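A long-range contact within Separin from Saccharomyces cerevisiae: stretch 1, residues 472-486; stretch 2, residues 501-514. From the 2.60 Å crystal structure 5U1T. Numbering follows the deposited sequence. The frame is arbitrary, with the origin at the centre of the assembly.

Stretch 1, residues 472-486: FVFDFCQNAFIHCFT
Stretch 2 (501-514) EIMLSVLYGNSSIE

Two helices of one chain pack here through a largely apolar, aromatic-rich face, running in broadly the same direction and burying 723 Å² between them. Residues 472-485 continue a helix that begins earlier in the chain and widens into a pi-type turn at 481-485, where Phe485 N bonds to Ala480 O at 2.8 Å. The second helix takes up the residues from 501 onward, and by Ser511 the backbone is extended, with phi/psi of -91/166°. The axes cross at -48° and approach to 8.7 Å; Cys477 CA and Leu507 CA, 5.7 Å apart, mark the register.

At this crossing a small side chain suits the limited space. Cys477 (chi1 m) points toward the partner, its CB lying 3.4 Å from Val506 CG1, while its SG sits 4.1 Å from Met503 CB. Val506 (chi1 t) is compact and beta-branched: its CG1 packs on Cys477 and both methyls lie on the Phe474 ring, CG2 over one face, 3.8 Å from the centroid, in a CH-pi contact. Phe474 reaches it with an off-well chi1 of -116°, its CB directed sideways.

Toward the start of both stretches, Val473 (p) places CG2 4.1 Å from Ile502 CG2. Met503 (m, t, p) is flexible and long enough to bring CE within 3.8 Å of Phe476 CE1; Phe476 is t.

Beyond the crossing, two t-rotamer phenylalanines, Phe481 and Phe485, pack against Leu507, whose chi1 is t and chi2 91°. Phe481 CB is 3.9 Å from Leu507 CD1, and Phe485 CD1 is 3.9 Å from Leu507 CD2, with Leu507 CG over one face of the Phe485 ring. The flat Phe481 ring also covers Asn510 and Ser511, the chain that follows: Asn510 CB stands over its face, 4.0 Å from the centroid and 7° off the normal, and Phe481 CZ is 3.3 Å from Asn510 O. Phe485 turns its edge to the face of Tyr508, with centroids 5.8 Å apart and planes at 78°, and its CZ meets Ile513 CD1 at 3.8 Å, near the ring plane.

Ser511 (p) suits the turn because its hydroxyl can bond back to the backbone: OG donates to Tyr508 O at 2.9 Å and accepts a weak bond from Ile513 N at 3.4 Å. Gly509 fits because an ideal CB would lie 2.7 Å from Ser505 O. Asp475 points away and remains exposed, as a charged residue can on the helix's outer side.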

# COMPACT_ATOMS: atom_id res chain seq x y z
N PHE A 472 5.09 -25.82 20.32
CA PHE A 472 4.82 -25.65 21.73
C PHE A 472 5.70 -24.64 22.42
O PHE A 472 5.24 -23.85 23.20
CB PHE A 472 4.89 -26.97 22.48
CG PHE A 472 4.73 -26.79 23.95
CD1 PHE A 472 3.50 -26.64 24.50
CD2 PHE A 472 5.82 -26.71 24.76
CE1 PHE A 472 3.34 -26.42 25.84
CE2 PHE A 472 5.68 -26.50 26.10
CZ PHE A 472 4.44 -26.36 26.64
N VAL A 473 6.98 -24.63 22.10
CA VAL A 473 7.90 -23.73 22.75
C VAL A 473 7.72 -22.30 22.32
O VAL A 473 8.03 -21.41 23.05
CB VAL A 473 9.35 -24.19 22.59
CG1 VAL A 473 9.70 -24.36 21.15
CG2 VAL A 473 10.28 -23.20 23.23
N PHE A 474 7.22 -22.09 21.12
CA PHE A 474 6.97 -20.75 20.66
C PHE A 474 5.72 -20.24 21.33
O PHE A 474 5.66 -19.14 21.80
CB PHE A 474 6.78 -20.76 19.17
CG PHE A 474 7.81 -20.00 18.46
CD1 PHE A 474 7.74 -18.65 18.38
CD2 PHE A 474 8.88 -20.64 17.92
CE1 PHE A 474 8.71 -17.93 17.75
CE2 PHE A 474 9.85 -19.94 17.28
CZ PHE A 474 9.77 -18.58 17.20
N ASP A 475 4.73 -21.09 21.38
CA ASP A 475 3.47 -20.82 21.99
C ASP A 475 3.65 -20.47 23.45
O ASP A 475 3.06 -19.54 23.94
CB ASP A 475 2.63 -22.07 21.84
CG ASP A 475 1.24 -21.89 22.26
OD1 ASP A 475 0.78 -20.77 22.31
OD2 ASP A 475 0.59 -22.90 22.54
N PHE A 476 4.48 -21.23 24.15
CA PHE A 476 4.74 -20.98 25.55
C PHE A 476 5.53 -19.71 25.79
O PHE A 476 5.24 -18.98 26.69
CB PHE A 476 5.52 -22.15 26.15
CG PHE A 476 5.97 -21.91 27.55
CD1 PHE A 476 7.13 -21.25 27.81
CD2 PHE A 476 5.22 -22.33 28.61
CE1 PHE A 476 7.53 -21.00 29.09
CE2 PHE A 476 5.61 -22.10 29.89
CZ PHE A 476 6.77 -21.43 30.13
N CYS A 477 6.51 -19.45 24.96
CA CYS A 477 7.35 -18.29 25.15
C CYS A 477 6.72 -16.98 24.77
O CYS A 477 7.01 -15.98 25.37
CB CYS A 477 8.64 -18.45 24.39
SG CYS A 477 9.81 -19.53 25.19
N GLN A 478 5.88 -17.00 23.76
CA GLN A 478 5.26 -15.77 23.34
C GLN A 478 4.22 -15.35 24.31
O GLN A 478 4.10 -14.19 24.62
CB GLN A 478 4.69 -15.89 21.95
CG GLN A 478 5.43 -15.03 20.97
CD GLN A 478 5.33 -15.54 19.59
OE1 GLN A 478 4.28 -16.01 19.18
NE2 GLN A 478 6.41 -15.48 18.86
N ASN A 479 3.46 -16.30 24.81
CA ASN A 479 2.46 -15.98 25.81
C ASN A 479 3.08 -15.52 27.13
O ASN A 479 2.53 -14.64 27.80
CB ASN A 479 1.56 -17.18 26.06
CG ASN A 479 0.45 -17.24 25.06
OD1 ASN A 479 -0.68 -16.86 25.37
ND2 ASN A 479 0.75 -17.70 23.85
N ALA A 480 4.22 -16.11 27.50
CA ALA A 480 4.93 -15.71 28.71
C ALA A 480 5.44 -14.29 28.52
O ALA A 480 5.58 -13.53 29.47
CB ALA A 480 6.09 -16.67 29.01
N PHE A 481 5.71 -13.96 27.27
CA PHE A 481 6.18 -12.62 26.95
C PHE A 481 5.06 -11.60 27.05
O PHE A 481 5.17 -10.60 27.77
CB PHE A 481 6.76 -12.59 25.55
CG PHE A 481 7.31 -11.26 25.18
CD1 PHE A 481 6.49 -10.30 24.58
CD2 PHE A 481 8.63 -10.95 25.43
CE1 PHE A 481 6.98 -9.08 24.24
CE2 PHE A 481 9.13 -9.71 25.08
CZ PHE A 481 8.29 -8.78 24.48
N ILE A 482 3.99 -11.83 26.29
CA ILE A 482 2.84 -10.95 26.32
C ILE A 482 2.26 -10.79 27.72
O ILE A 482 2.05 -9.66 28.17
CB ILE A 482 1.74 -11.45 25.38
CG1 ILE A 482 2.14 -11.20 23.93
CG2 ILE A 482 0.43 -10.76 25.67
CD1 ILE A 482 1.50 -12.15 22.94
N HIS A 483 2.00 -11.88 28.43
CA HIS A 483 1.21 -11.77 29.66
C HIS A 483 2.03 -11.55 30.93
O HIS A 483 1.46 -11.18 31.97
CB HIS A 483 0.35 -13.02 29.85
CG HIS A 483 -0.65 -13.23 28.75
ND1 HIS A 483 -1.99 -12.96 28.91
CD2 HIS A 483 -0.50 -13.71 27.49
CE1 HIS A 483 -2.63 -13.26 27.79
NE2 HIS A 483 -1.75 -13.71 26.91
N CYS A 484 3.34 -11.80 30.87
CA CYS A 484 4.16 -11.86 32.08
C CYS A 484 5.44 -11.04 31.99
O CYS A 484 5.68 -10.20 32.85
CB CYS A 484 4.51 -13.31 32.41
SG CYS A 484 3.12 -14.32 32.96
N PHE A 485 6.25 -11.28 30.96
CA PHE A 485 7.55 -10.63 30.84
C PHE A 485 7.43 -9.12 30.77
O PHE A 485 8.21 -8.40 31.38
CB PHE A 485 8.28 -11.15 29.60
CG PHE A 485 9.58 -10.48 29.33
CD1 PHE A 485 10.71 -10.84 30.03
CD2 PHE A 485 9.69 -9.51 28.35
CE1 PHE A 485 11.92 -10.22 29.78
CE2 PHE A 485 10.89 -8.89 28.09
CZ PHE A 485 12.01 -9.24 28.81
N THR A 486 6.44 -8.63 30.04
CA THR A 486 6.24 -7.20 29.81
C THR A 486 5.87 -6.43 31.09
O THR A 486 6.09 -5.22 31.20
CB THR A 486 5.14 -6.97 28.78
OG1 THR A 486 3.97 -7.68 29.22
CG2 THR A 486 5.57 -7.48 27.41
N GLU A 501 18.32 -22.53 26.05
CA GLU A 501 18.78 -21.64 25.01
C GLU A 501 17.61 -21.23 24.14
O GLU A 501 17.43 -20.06 23.83
CB GLU A 501 19.84 -22.34 24.17
CG GLU A 501 20.38 -21.52 23.08
CD GLU A 501 21.44 -22.25 22.30
OE1 GLU A 501 21.10 -22.95 21.32
OE2 GLU A 501 22.62 -22.10 22.66
N ILE A 502 16.82 -22.22 23.74
CA ILE A 502 15.67 -21.99 22.88
C ILE A 502 14.66 -21.02 23.53
O ILE A 502 14.20 -20.05 22.89
CB ILE A 502 15.02 -23.33 22.53
CG1 ILE A 502 16.12 -24.31 22.09
CG2 ILE A 502 13.97 -23.15 21.45
CD1 ILE A 502 15.64 -25.47 21.23
N MET A 503 14.33 -21.26 24.79
CA MET A 503 13.43 -20.38 25.51
C MET A 503 13.93 -18.94 25.55
O MET A 503 13.14 -18.00 25.40
CB MET A 503 13.21 -20.87 26.94
CG MET A 503 12.37 -22.11 27.03
SD MET A 503 12.29 -22.74 28.72
CE MET A 503 11.31 -21.48 29.56
N LEU A 504 15.23 -18.77 25.79
CA LEU A 504 15.80 -17.42 25.86
C LEU A 504 15.75 -16.73 24.47
O LEU A 504 15.51 -15.52 24.37
CB LEU A 504 17.23 -17.47 26.39
CG LEU A 504 17.39 -17.77 27.89
CD1 LEU A 504 18.84 -18.04 28.22
CD2 LEU A 504 16.87 -16.64 28.76
N SER A 505 15.95 -17.52 23.42
CA SER A 505 15.97 -17.01 22.05
C SER A 505 14.60 -16.46 21.59
O SER A 505 14.50 -15.34 21.11
CB SER A 505 16.43 -18.10 21.10
OG SER A 505 16.70 -17.56 19.82
N VAL A 506 13.55 -17.26 21.76
CA VAL A 506 12.22 -16.81 21.42
C VAL A 506 11.79 -15.66 22.30
O VAL A 506 11.23 -14.70 21.81
CB VAL A 506 11.20 -17.96 21.50
CG1 VAL A 506 9.79 -17.44 21.34
CG2 VAL A 506 11.50 -19.00 20.44
N LEU A 507 12.08 -15.72 23.60
CA LEU A 507 11.63 -14.65 24.50
C LEU A 507 12.34 -13.32 24.24
O LEU A 507 11.68 -12.30 24.17
CB LEU A 507 11.81 -15.03 25.98
CG LEU A 507 11.32 -13.97 26.98
CD1 LEU A 507 9.88 -14.17 27.38
CD2 LEU A 507 12.22 -13.91 28.20
N TYR A 508 13.66 -13.30 24.10
CA TYR A 508 14.34 -12.03 23.90
C TYR A 508 14.29 -11.60 22.43
O TYR A 508 14.41 -10.41 22.12
CB TYR A 508 15.79 -12.10 24.39
CG TYR A 508 15.91 -11.86 25.88
CD1 TYR A 508 15.85 -10.57 26.40
CD2 TYR A 508 16.07 -12.92 26.78
CE1 TYR A 508 15.94 -10.33 27.77
CE2 TYR A 508 16.17 -12.68 28.15
CZ TYR A 508 16.11 -11.38 28.64
OH TYR A 508 16.21 -11.12 30.00
N GLY A 509 14.09 -12.56 21.54
CA GLY A 509 13.82 -12.26 20.15
C GLY A 509 12.64 -11.31 20.02
O GLY A 509 12.68 -10.38 19.22
N ASN A 510 11.61 -11.54 20.83
CA ASN A 510 10.41 -10.70 20.83
C ASN A 510 10.58 -9.40 21.60
O ASN A 510 9.71 -8.54 21.56
CB ASN A 510 9.22 -11.45 21.42
CG ASN A 510 8.53 -12.33 20.39
OD1 ASN A 510 8.83 -13.51 20.25
ND2 ASN A 510 7.60 -11.73 19.65
N SER A 511 11.70 -9.25 22.30
CA SER A 511 11.90 -8.06 23.12
C SER A 511 12.61 -6.95 22.34
O SER A 511 13.19 -7.18 21.28
CB SER A 511 12.71 -8.40 24.39
OG SER A 511 14.10 -8.41 24.14
N SER A 512 12.59 -5.75 22.91
CA SER A 512 13.27 -4.61 22.31
C SER A 512 14.51 -4.26 23.12
O SER A 512 15.09 -3.19 22.92
CB SER A 512 12.35 -3.40 22.23
OG SER A 512 12.09 -2.88 23.54
N ILE A 513 14.90 -5.14 24.04
CA ILE A 513 16.07 -4.91 24.87
C ILE A 513 17.31 -4.87 24.00
O ILE A 513 17.46 -5.69 23.11
CB ILE A 513 16.20 -5.98 25.97
CG1 ILE A 513 14.94 -5.98 26.85
CG2 ILE A 513 17.47 -5.76 26.78
CD1 ILE A 513 14.93 -7.02 27.95
N GLU A 514 18.19 -3.92 24.26
CA GLU A 514 19.28 -3.59 23.35
C GLU A 514 20.34 -4.69 23.15
O GLU A 514 20.41 -5.28 22.05
CB GLU A 514 19.98 -2.31 23.82
CG GLU A 514 19.10 -1.05 23.72
CD GLU A 514 19.79 0.23 24.26
OE1 GLU A 514 20.88 0.11 24.91
OE2 GLU A 514 19.24 1.35 24.05